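Local coordinates for tail spike protein (Acinetobacter phage vB_AbaP_AS12, PDB 6EU4) that probably recognises, and possibly depolymerises, the capsular polysaccharide of its Acinetobacter host as the trimeric tailspike of the phage, at residues Gly352-Lys358 with Gly389-Asn393. Numbering follows the deposited sequence.
Sequences GQAIYNK and GFAYN
Two successive coils of a right-handed parallel beta-helix, the fold typical of phage tailspikes, meet where strands 351-355 and 387-390 run out into loops. The touching parts run 15° apart end to end, and Ile-355 bridges Phe-390 in parallel register (CA-CA 4.9 Å). Three backbone hydrogen bonds fix that register: Gly-389 N to Gly-352 O (2.7 Å), Ile-355 N to Gly-389 O (3.2 Å) and Ala-391 N to Ile-355 O (2.8 Å). Ala-354 interrupts the extended geometry with phi/psi of 60/58°. A CB on Gly-389 would lie 2.7 Å from Gly-352 O, a clash that the missing side chain avoids. Ile-355 (m, t) and Phe-390 (chi1 m) share one sheet face; Ile-355 CG2 meets the ring edge at Phe-390 CD1 (3.6 Å), and Met-372 of strand 371-376 touches both side chains. Past the strand, Asn-357 centres an inverse gamma turn, and its p rotamer directs the amide across the gap: OD1 accepts from Tyr-392 N (2.9 Å), while ND2 donates to Tyr-392 O (2.9 Å) and also reaches Ser-404. Tyr-392 (chi1 m) sets its OH at the edge of the Tyr-356 ring, 3.4 Å from Tyr-356 CD1; Tyr-356 (chi1 m) also stacks with His-333. Lys-358 (p, then t throughout) passes CB 4.0 Å from Tyr-392 CE2. Its NZ forms a salt bridge with Asp-307 and donates to a water (2.8 Å) that lies 2.7 Å from Tyr-392 OH. The coil-to-coil pairing thus outlasts the strands: where backbone bonding ends, one carboxamide takes over by satisfying both the NH and the CO of Tyr-392.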
loop_
_atom_site.group_PDB
_atom_site.type_symbol
_atom_site.label_atom_id
_atom_site.label_comp_id
_atom_site.label_asym_id
_atom_site.label_seq_id
_atom_site.Cartn_x
_atom_site.Cartn_y
_atom_site.Cartn_z
ATOM N N GLY A 352 -1.795 -10.556 12.781
ATOM C CA GLY A 352 -2.910 -10.819 13.680
ATOM C C GLY A 352 -2.528 -11.886 14.695
ATOM O O GLY A 352 -2.002 -12.944 14.335
ATOM N N GLN A 353 -2.798 -11.595 15.968
ATOM C CA GLN A 353 -2.310 -12.416 17.068
ATOM C C GLN A 353 -3.446 -12.778 18.005
ATOM O O GLN A 353 -4.349 -11.971 18.239
ATOM C CB GLN A 353 -1.217 -11.675 17.838
ATOM C CG GLN A 353 -0.105 -11.216 16.906
ATOM C CD GLN A 353 1.027 -10.499 17.620
ATOM O OE1 GLN A 353 1.045 -10.430 18.849
ATOM N NE2 GLN A 353 1.989 -9.974 16.852
ATOM N N ALA A 354 -3.383 -13.999 18.535
ATOM C CA ALA A 354 -4.267 -14.439 19.607
ATOM C C ALA A 354 -5.719 -14.358 19.138
ATOM O O ALA A 354 -6.557 -13.657 19.698
ATOM C CB ALA A 354 -4.019 -13.628 20.883
ATOM N N ILE A 355 -5.987 -15.077 18.055
ATOM C CA ILE A 355 -7.319 -15.159 17.468
ATOM C C ILE A 355 -7.870 -16.548 17.773
ATOM O O ILE A 355 -7.392 -17.563 17.243
ATOM C CB ILE A 355 -7.311 -14.882 15.958
ATOM C CG1 ILE A 355 -6.736 -13.478 15.675
ATOM C CG2 ILE A 355 -8.740 -15.046 15.388
ATOM C CD1 ILE A 355 -6.221 -13.354 14.234
ATOM N N TYR A 356 -8.882 -16.596 18.638
ATOM C CA TYR A 356 -9.422 -17.857 19.145
ATOM C C TYR A 356 -10.632 -18.241 18.307
ATOM O O TYR A 356 -11.763 -17.857 18.596
ATOM C CB TYR A 356 -9.735 -17.702 20.620
ATOM C CG TYR A 356 -8.480 -17.341 21.323
ATOM C CD1 TYR A 356 -7.478 -18.292 21.525
ATOM C CD2 TYR A 356 -8.230 -16.036 21.688
ATOM C CE1 TYR A 356 -6.272 -17.948 22.143
ATOM C CE2 TYR A 356 -7.026 -15.691 22.323
ATOM C CZ TYR A 356 -6.063 -16.642 22.530
ATOM O OH TYR A 356 -4.877 -16.277 23.145
ATOM N N ASN A 357 -10.374 -19.004 17.238
ATOM C CA ASN A 357 -11.383 -19.321 16.231
ATOM C C ASN A 357 -12.131 -20.593 16.634
ATOM O O ASN A 357 -12.012 -21.660 16.022
ATOM C CB ASN A 357 -10.742 -19.458 14.852
ATOM C CG ASN A 357 -9.628 -20.523 14.805
ATOM O OD1 ASN A 357 -8.780 -20.611 15.692
ATOM N ND2 ASN A 357 -9.646 -21.332 13.766
ATOM N N LYS A 358 -12.939 -20.446 17.687
ATOM C CA LYS A 358 -13.673 -21.569 18.267
ATOM C C LYS A 358 -15.177 -21.328 18.356
ATOM O O LYS A 358 -15.867 -22.056 19.086
ATOM C CB LYS A 358 -13.132 -21.899 19.663
ATOM C CG LYS A 358 -13.224 -20.740 20.649
ATOM C CD LYS A 358 -12.729 -21.163 22.055
ATOM C CE LYS A 358 -12.905 -20.032 23.053
ATOM N NZ LYS A 358 -12.378 -20.385 24.404
ATOM N N GLY A 389 -2.735 -15.331 13.248
ATOM C CA GLY A 389 -2.615 -16.166 14.422
ATOM C C GLY A 389 -3.912 -16.858 14.799
ATOM O O GLY A 389 -4.325 -16.803 15.962
ATOM N N PHE A 390 -4.553 -17.533 13.834
ATOM C CA PHE A 390 -5.733 -18.335 14.130
ATOM C C PHE A 390 -5.280 -19.537 14.957
ATOM O O PHE A 390 -4.448 -20.328 14.500
ATOM C CB PHE A 390 -6.398 -18.793 12.833
ATOM C CG PHE A 390 -6.791 -17.657 11.907
ATOM C CD1 PHE A 390 -7.434 -16.527 12.394
ATOM C CD2 PHE A 390 -6.522 -17.738 10.560
ATOM C CE1 PHE A 390 -7.781 -15.487 11.542
ATOM C CE2 PHE A 390 -6.860 -16.725 9.702
ATOM C CZ PHE A 390 -7.476 -15.587 10.177
ATOM N N ALA A 391 -5.799 -19.667 16.181
ATOM C CA ALA A 391 -5.191 -20.586 17.141
ATOM C C ALA A 391 -5.433 -22.044 16.794
ATOM O O ALA A 391 -4.612 -22.898 17.162
ATOM C CB ALA A 391 -5.713 -20.303 18.555
ATOM N N TYR A 392 -6.556 -22.363 16.141
ATOM C CA TYR A 392 -7.060 -23.733 16.129
ATOM C C TYR A 392 -7.292 -24.304 14.732
ATOM O O TYR A 392 -7.916 -23.678 13.867
ATOM C CB TYR A 392 -8.382 -23.838 16.898
ATOM C CG TYR A 392 -8.313 -23.269 18.299
ATOM C CD1 TYR A 392 -7.304 -23.636 19.182
ATOM C CD2 TYR A 392 -9.223 -22.319 18.710
ATOM C CE1 TYR A 392 -7.240 -23.098 20.436
ATOM C CE2 TYR A 392 -9.159 -21.771 19.952
ATOM C CZ TYR A 392 -8.169 -22.150 20.811
ATOM O OH TYR A 392 -8.137 -21.595 22.062
ATOM N N ASN A 393 -6.868 -25.552 14.565
ATOM C CA ASN A 393 -7.376 -26.423 13.517
ATOM C C ASN A 393 -7.905 -27.683 14.194
ATOM O O ASN A 393 -7.982 -27.754 15.431
ATOM C CB ASN A 393 -6.319 -26.685 12.429
ATOM C CG ASN A 393 -5.157 -27.529 12.905
ATOM O OD1 ASN A 393 -5.242 -28.234 13.922
ATOM N ND2 ASN A 393 -4.062 -27.495 12.137
HETATM O O HOH W 1 -9.653 -20.302 23.872
#